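Local coordinates for beta-ketoacyl-[acyl-carrier-protein] synthase III (Pseudomonas aeruginosa, PDB 2X3E) that probably catalyses the first condensation of fatty acid synthesis, joining acetyl-CoA and malonyl-ACP to give acetoacetyl-ACP, at residues 13-18 against 286-291; 23-28 against 153-158; 232-237 against 304-309. The protein carries 1 engineered substitution. One frame throughout, in Å; residues are numbered along the deposited sequence.

Interaction 1. Residues 13-18 against 286-291; sequences SYLPEA and IPLALA
Leu288 reaches from its helix to the end of a strand, and its methyl CD2 lies between two residues of the 13-18 segment. Leu288 CD2 is 3.7 Å from Ser13 CB and 3.8 Å from Leu15 CD2. The second methyl, Leu288 CD1, also meets Leu15 CD2, at 3.9 Å. Leu15 therefore uses one branch against both methyls of Leu288, and the two leucine side chains pass at a slant. One helical turn on, Ala291 meets Ser13 as well. Ala291 CB stands 3.7 Å from Ser13 OG and 4.1 Å from Ser13 CB. The hydroxyl thus lies beside a methyl, and the contact across the two segments is van der Waals packing throughout.

With CG opposite the carbonyl carbon (chi1 -76°), the end of Leu288 swings in toward Ser13 and Leu15, although its CB bond does not point straight at them. Leu15 has the same kind of first torsion (-66°), and its end likewise comes nearer to the helix. The Ser13 and Leu288 CA atoms are 6.4 Å apart, a short spacing, consistent with small side chains at Ser13 and Ala291.

Further out, Tyr14 turns away toward Leu56 and Arg59 on helix 53-68, and its backbone bonds to Ala161 of the adjacent strand. Leu288 also touches Thr281, next to the predicted active-site Asn280. Helix 285-295 also packs on helix 114-127 and on strand 246-249. The contact thus joins the end of edge strand 5-14 of the five-stranded sheet to a helix of the C-terminal half of this thiolase-like fold.

Interaction 2. Residues 23-28 against 153-158; sequences DMLAAE and TRALFG
Leu25 lays its methyl CD1 over one face of the Arg154 guanidinium, close to the centre of the group and 3.8 Å from Arg154 CZ. The other methyl, Leu25 CD2, turns to the backbone of the facing helix and lies 3.6 Å from Ala155 CA. Leu25 CD2 also meets Ala155 CB, at 4.0 Å. CG of Leu25 opposite the backbone N (chi1 -170°) points the branch at the facing helix, so that one methyl meets the arginine and the other the main chain.

Glu28, one turn later, comes to the edge of the same guanidinium. Arg154 grips it end-on with two nitrogens. In this salt bridge Arg154 NH1 gives a bond of 2.8 Å to Glu28 OE2, and Arg154 NH2 a longer one of 3.2 Å to Glu28 OE1. The two planes are 57° apart, so the pair is twisted rather than flat. Both oxygens are approached from above the carboxylate plane.

Arg154 NH1 also bonds to Pro148 O. Ile36 of helix 33-40 touches both Leu25 and Ala155. The contact joins helix 22-28 to helix 151-156, just before Leu156 and Gly158 bond through their backbones to Asn280, a predicted active-site residue.

The carboxylate and Pro148 O bind the guanidinium, and a Leu25 methyl covers one of its faces. Glu28 is exposed, so solvent probably weakens the charge attraction, while the double grip should still limit rotation of the guanidinium.

Interaction 3. Residues 232-237 against 304-309; sequences RVLDRV and NMVLTG
Val233 and Val306 meet tip to tip between a helix and a strand. Val233 uses one methyl, CG1, against both branches of Val306. Val233 CG1 lies 3.9 Å from Val306 CG1 and 4.0 Å from Val306 CG2. The first torsion of Val233 (chi1 83°) sets CG1 between the backbone N and the carbonyl carbon, and it is this branch that faces the strand. Val306 is turned differently: its CG1 is opposite the backbone N (172°) and its CG2 opposite the carbonyl carbon. Both methyls therefore reach the helix.

Leu234 adds a looser contact from the next position. Leu234 CD2 is 4.2 Å from Val306 CG2, and the two side chains meet at a slant. With chi1 near -69° the end of Leu234 swings in toward the strand, and CD2, not the anti methyl CD1, makes the contact. All three residues are buried, and the contact is wholly apolar.

Val230, one turn earlier on the helix, also touches Val306. This is helix-on-sheet packing in the C-terminal half of the thiolase-like fold. Helix 215-237 lies against the four-stranded sheet, where strand 304-311 runs between antiparallel 315-322 and parallel 246-249, the strand leading to the predicted active-site His250.

Interactions 1 and 3 touch directly, although their centres are 23 Å apart. Helix 285-295 and strand 304-311 follow each other in the chain, and Ile286 and Leu290 pack on Met305, Leu307 and Thr308. Interaction 2 lies about 19 Å from interaction 1, centre to centre, and does not touch it. It is nested within the chain loop that interaction 1 closes. Interactions 2 and 3 come in series, 33 Å apart between centres, on opposite sides of the chain's centre. Helix 285-295 lies between the two sheets, as in the layered thiolase fold. Interaction 2 joins two short helices at one side, and interaction 3 packs a long helix on the outer face of the four-stranded sheet.

Interaction 1. Residues 13-18 against 286-291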
# COMPACT_ATOMS: atom_id res chain seq x y z
N SER A 13 8.84 -0.92 19.15
CA SER A 13 8.43 0.45 18.83
C SER A 13 9.60 1.40 18.94
O SER A 13 10.64 1.07 19.52
CB SER A 13 7.31 0.90 19.77
OG SER A 13 7.79 1.08 21.09
N TYR A 14 9.41 2.59 18.37
CA TYR A 14 10.38 3.67 18.49
C TYR A 14 9.68 5.02 18.41
O TYR A 14 8.85 5.25 17.53
CB TYR A 14 11.46 3.56 17.41
CG TYR A 14 12.51 4.64 17.52
CD1 TYR A 14 13.49 4.58 18.50
CD2 TYR A 14 12.51 5.74 16.65
CE1 TYR A 14 14.45 5.58 18.62
CE2 TYR A 14 13.47 6.74 16.76
CZ TYR A 14 14.43 6.66 17.75
OH TYR A 14 15.39 7.63 17.87
N LEU A 15 10.02 5.90 19.35
CA LEU A 15 9.55 7.27 19.36
C LEU A 15 10.75 8.19 19.18
O LEU A 15 11.79 7.97 19.80
CB LEU A 15 8.87 7.59 20.69
CG LEU A 15 7.57 6.85 21.01
CD1 LEU A 15 7.27 6.94 22.50
CD2 LEU A 15 6.41 7.38 20.18
N PRO A 16 10.63 9.21 18.32
CA PRO A 16 11.73 10.15 18.20
C PRO A 16 12.00 10.87 19.52
O PRO A 16 11.10 11.01 20.35
CB PRO A 16 11.27 11.14 17.11
CG PRO A 16 9.83 10.88 16.89
CD PRO A 16 9.50 9.54 17.42
N GLU A 17 13.24 11.30 19.70
CA GLU A 17 13.69 11.85 20.97
C GLU A 17 13.01 13.18 21.30
O GLU A 17 12.58 13.40 22.43
CB GLU A 17 15.21 12.04 20.92
CG GLU A 17 15.85 12.21 22.28
CD GLU A 17 17.36 12.19 22.19
OE1 GLU A 17 17.95 13.26 21.97
OE2 GLU A 17 17.95 11.10 22.35
N ALA A 18 12.92 14.06 20.30
CA ALA A 18 12.38 15.41 20.49
C ALA A 18 10.92 15.37 20.88
O ALA A 18 10.14 14.60 20.32
CB ALA A 18 12.58 16.26 19.23
N ILE A 286 -1.95 2.24 17.29
CA ILE A 286 -2.29 0.96 17.90
C ILE A 286 -1.05 0.20 18.41
O ILE A 286 -1.02 -0.19 19.57
CB ILE A 286 -3.12 0.08 16.94
CG1 ILE A 286 -4.48 0.73 16.68
CG2 ILE A 286 -3.30 -1.33 17.53
CD1 ILE A 286 -5.33 -0.02 15.66
N PRO A 287 -0.02 0.02 17.58
CA PRO A 287 1.14 -0.69 18.15
C PRO A 287 1.91 0.11 19.23
O PRO A 287 2.49 -0.49 20.14
CB PRO A 287 2.01 -1.00 16.94
CG PRO A 287 1.62 0.03 15.91
CD PRO A 287 0.14 0.24 16.13
N LEU A 288 1.89 1.43 19.16
CA LEU A 288 2.48 2.22 20.25
C LEU A 288 1.68 2.04 21.54
O LEU A 288 2.26 1.92 22.62
CB LEU A 288 2.61 3.70 19.89
CG LEU A 288 3.75 4.04 18.93
CD1 LEU A 288 3.57 5.44 18.40
CD2 LEU A 288 5.10 3.88 19.61
N ALA A 289 0.35 1.99 21.42
CA ALA A 289 -0.51 1.73 22.58
C ALA A 289 -0.26 0.33 23.15
O ALA A 289 -0.18 0.16 24.37
CB ALA A 289 -2.00 1.93 22.23
N LEU A 290 -0.12 -0.66 22.27
CA LEU A 290 0.27 -2.00 22.69
C LEU A 290 1.60 -2.01 23.47
O LEU A 290 1.70 -2.66 24.51
CB LEU A 290 0.36 -2.95 21.48
CG LEU A 290 -0.97 -3.43 20.87
CD1 LEU A 290 -0.74 -4.23 19.59
CD2 LEU A 290 -1.78 -4.26 21.89
N ALA A 291 2.61 -1.29 22.96
CA ALA A 291 3.91 -1.22 23.64
C ALA A 291 3.77 -0.60 25.03
O ALA A 291 4.40 -1.06 25.99
CB ALA A 291 4.92 -0.43 22.79

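Interaction 2. Residues 23-28 against 153-158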
# COMPACT_ATOMS: atom_id res chain seq x y z
N ASP A 23 3.52 23.86 26.71
CA ASP A 23 4.20 25.14 26.94
C ASP A 23 4.92 25.63 25.68
O ASP A 23 4.79 26.80 25.31
CB ASP A 23 5.18 25.05 28.11
CG ASP A 23 4.50 25.19 29.47
OD1 ASP A 23 3.28 25.45 29.54
OD2 ASP A 23 5.20 25.03 30.50
N MET A 24 5.65 24.75 25.01
CA MET A 24 6.34 25.11 23.78
C MET A 24 5.34 25.54 22.71
O MET A 24 5.50 26.61 22.10
CB MET A 24 7.18 23.94 23.26
CG MET A 24 8.37 23.59 24.14
SD MET A 24 8.84 21.85 24.00
CE MET A 24 10.04 21.71 25.32
N LEU A 25 4.32 24.72 22.50
CA LEU A 25 3.30 25.01 21.49
C LEU A 25 2.54 26.29 21.79
O LEU A 25 2.26 27.08 20.88
CB LEU A 25 2.33 23.83 21.35
CG LEU A 25 1.36 23.86 20.17
CD1 LEU A 25 2.10 24.01 18.85
CD2 LEU A 25 0.50 22.60 20.15
N ALA A 26 2.22 26.51 23.07
CA ALA A 26 1.55 27.74 23.50
C ALA A 26 2.39 28.98 23.22
O ALA A 26 1.85 30.02 22.81
CB ALA A 26 1.20 27.66 24.99
N ALA A 27 3.69 28.88 23.45
CA ALA A 27 4.61 30.00 23.21
C ALA A 27 4.72 30.31 21.72
O ALA A 27 4.71 31.47 21.31
CB ALA A 27 5.98 29.70 23.80
N GLU A 28 4.82 29.25 20.93
CA GLU A 28 5.01 29.37 19.49
C GLU A 28 3.80 29.98 18.77
O GLU A 28 3.96 30.80 17.87
CB GLU A 28 5.33 27.99 18.90
CG GLU A 28 6.02 28.04 17.56
CD GLU A 28 6.31 26.66 16.99
OE1 GLU A 28 6.61 25.73 17.76
OE2 GLU A 28 6.23 26.52 15.75
N THR A 153 -4.36 20.91 14.97
CA THR A 153 -3.67 19.70 14.51
C THR A 153 -2.32 19.51 15.19
O THR A 153 -1.95 18.39 15.53
CB THR A 153 -3.47 19.65 12.97
OG1 THR A 153 -2.80 20.83 12.53
CG2 THR A 153 -4.81 19.51 12.26
N ARG A 154 -1.58 20.60 15.40
CA ARG A 154 -0.29 20.51 16.09
C ARG A 154 -0.44 20.10 17.56
O ARG A 154 0.46 19.46 18.11
CB ARG A 154 0.48 21.83 15.96
CG ARG A 154 0.93 22.09 14.54
CD ARG A 154 1.92 23.22 14.47
NE ARG A 154 3.15 22.88 15.19
CZ ARG A 154 4.04 23.77 15.62
NH1 ARG A 154 3.87 25.07 15.42
NH2 ARG A 154 5.12 23.34 16.28
N ALA A 155 -1.56 20.44 18.18
CA ALA A 155 -1.86 20.00 19.54
C ALA A 155 -2.15 18.49 19.62
O ALA A 155 -1.91 17.87 20.65
CB ALA A 155 -3.03 20.79 20.12
N LEU A 156 -2.64 17.91 18.53
CA LEU A 156 -3.12 16.53 18.53
C LEU A 156 -2.08 15.52 18.04
O LEU A 156 -1.89 14.46 18.65
CB LEU A 156 -4.38 16.42 17.67
CG LEU A 156 -5.06 15.06 17.51
CD1 LEU A 156 -5.47 14.50 18.86
CD2 LEU A 156 -6.28 15.19 16.58
N PHE A 157 -1.41 15.84 16.93
CA PHE A 157 -0.63 14.85 16.20
C PHE A 157 0.83 14.74 16.63
O PHE A 157 1.50 15.73 16.87
CB PHE A 157 -0.72 15.09 14.68
CG PHE A 157 -2.05 14.72 14.09
CD1 PHE A 157 -2.37 13.40 13.86
CD2 PHE A 157 -2.99 15.70 13.81
CE1 PHE A 157 -3.61 13.05 13.34
CE2 PHE A 157 -4.22 15.36 13.29
CZ PHE A 157 -4.53 14.03 13.05
N GLY A 158 1.30 13.50 16.71
CA GLY A 158 2.70 13.20 16.98
C GLY A 158 3.22 12.16 16.01
O GLY A 158 2.47 11.65 15.17

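Interaction 3. Residues 232-237 against 304-309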
# COMPACT_ATOMS: atom_id res chain seq x y z
N ARG A 232 -19.26 -5.63 15.50
CA ARG A 232 -19.32 -6.62 14.42
C ARG A 232 -18.32 -7.75 14.60
O ARG A 232 -18.66 -8.93 14.41
CB ARG A 232 -19.13 -5.94 13.06
CG ARG A 232 -20.30 -5.04 12.71
CD ARG A 232 -20.32 -4.64 11.27
NE ARG A 232 -19.22 -3.75 10.91
CZ ARG A 232 -19.19 -2.43 11.11
NH1 ARG A 232 -20.21 -1.80 11.71
NH2 ARG A 232 -18.14 -1.73 10.72
N VAL A 233 -17.10 -7.42 15.00
CA VAL A 233 -16.08 -8.44 15.20
C VAL A 233 -16.36 -9.26 16.49
O VAL A 233 -16.11 -10.47 16.53
CB VAL A 233 -14.65 -7.82 15.14
CG1 VAL A 233 -14.24 -7.21 16.47
CG2 VAL A 233 -13.64 -8.85 14.66
N LEU A 234 -16.93 -8.62 17.52
CA LEU A 234 -17.37 -9.34 18.73
C LEU A 234 -18.42 -10.40 18.38
O LEU A 234 -18.30 -11.57 18.78
CB LEU A 234 -17.95 -8.38 19.78
CG LEU A 234 -16.97 -7.42 20.48
CD1 LEU A 234 -17.73 -6.53 21.46
CD2 LEU A 234 -15.89 -8.20 21.19
N ASP A 235 -19.43 -9.99 17.61
CA ASP A 235 -20.47 -10.88 17.12
C ASP A 235 -19.89 -12.01 16.27
O ASP A 235 -20.35 -13.15 16.36
CB ASP A 235 -21.52 -10.10 16.31
CG ASP A 235 -22.44 -9.25 17.18
OD1 ASP A 235 -22.52 -9.49 18.41
OD2 ASP A 235 -23.10 -8.33 16.63
N ARG A 236 -18.88 -11.70 15.47
CA ARG A 236 -18.23 -12.71 14.62
C ARG A 236 -17.46 -13.78 15.41
O ARG A 236 -17.52 -14.96 15.06
CB ARG A 236 -17.34 -12.03 13.57
CG ARG A 236 -18.15 -11.46 12.41
CD ARG A 236 -17.43 -10.39 11.58
NE ARG A 236 -18.41 -9.66 10.77
CZ ARG A 236 -18.20 -8.52 10.12
NH1 ARG A 236 -17.02 -7.92 10.13
NH2 ARG A 236 -19.20 -7.97 9.43
N VAL A 237 -16.78 -13.37 16.47
CA VAL A 237 -15.96 -14.29 17.25
C VAL A 237 -16.73 -14.89 18.43
O VAL A 237 -16.26 -15.80 19.10
CB VAL A 237 -14.65 -13.61 17.70
CG1 VAL A 237 -14.90 -12.73 18.93
CG2 VAL A 237 -13.56 -14.64 17.96
N ASN A 304 -8.66 -11.66 25.95
CA ASN A 304 -9.45 -11.32 24.76
C ASN A 304 -9.21 -9.86 24.37
O ASN A 304 -9.40 -8.96 25.19
CB ASN A 304 -10.94 -11.56 25.03
CG ASN A 304 -11.26 -13.01 25.32
OD1 ASN A 304 -10.60 -13.92 24.81
ND2 ASN A 304 -12.29 -13.24 26.14
N MET A 305 -8.81 -9.65 23.13
CA MET A 305 -8.41 -8.33 22.65
C MET A 305 -9.02 -7.99 21.30
O MET A 305 -9.17 -8.85 20.43
CB MET A 305 -6.88 -8.27 22.55
CG MET A 305 -6.31 -6.96 21.99
SD MET A 305 -4.51 -7.01 21.91
CE MET A 305 -4.10 -6.61 23.61
N VAL A 306 -9.39 -6.72 21.13
CA VAL A 306 -9.76 -6.17 19.84
C VAL A 306 -8.95 -4.90 19.57
O VAL A 306 -8.81 -4.02 20.43
CB VAL A 306 -11.27 -5.86 19.77
CG1 VAL A 306 -11.62 -5.10 18.48
CG2 VAL A 306 -12.06 -7.17 19.85
N LEU A 307 -8.39 -4.84 18.36
CA LEU A 307 -7.74 -3.65 17.86
C LEU A 307 -8.72 -3.03 16.88
O LEU A 307 -9.33 -3.73 16.09
CB LEU A 307 -6.44 -4.01 17.13
CG LEU A 307 -5.51 -5.01 17.82
CD1 LEU A 307 -4.27 -5.27 16.95
CD2 LEU A 307 -5.10 -4.51 19.20
N THR A 308 -8.86 -1.71 16.93
CA THR A 308 -9.81 -1.05 16.06
C THR A 308 -9.32 0.32 15.59
O THR A 308 -8.67 1.05 16.33
CB THR A 308 -11.19 -0.93 16.75
OG1 THR A 308 -12.16 -0.42 15.82
CG2 THR A 308 -11.11 -0.04 17.97
N GLY A 309 -9.63 0.64 14.33
CA GLY A 309 -9.24 1.91 13.73
C GLY A 309 -10.33 2.55 12.91
O GLY A 309 -11.23 1.88 12.42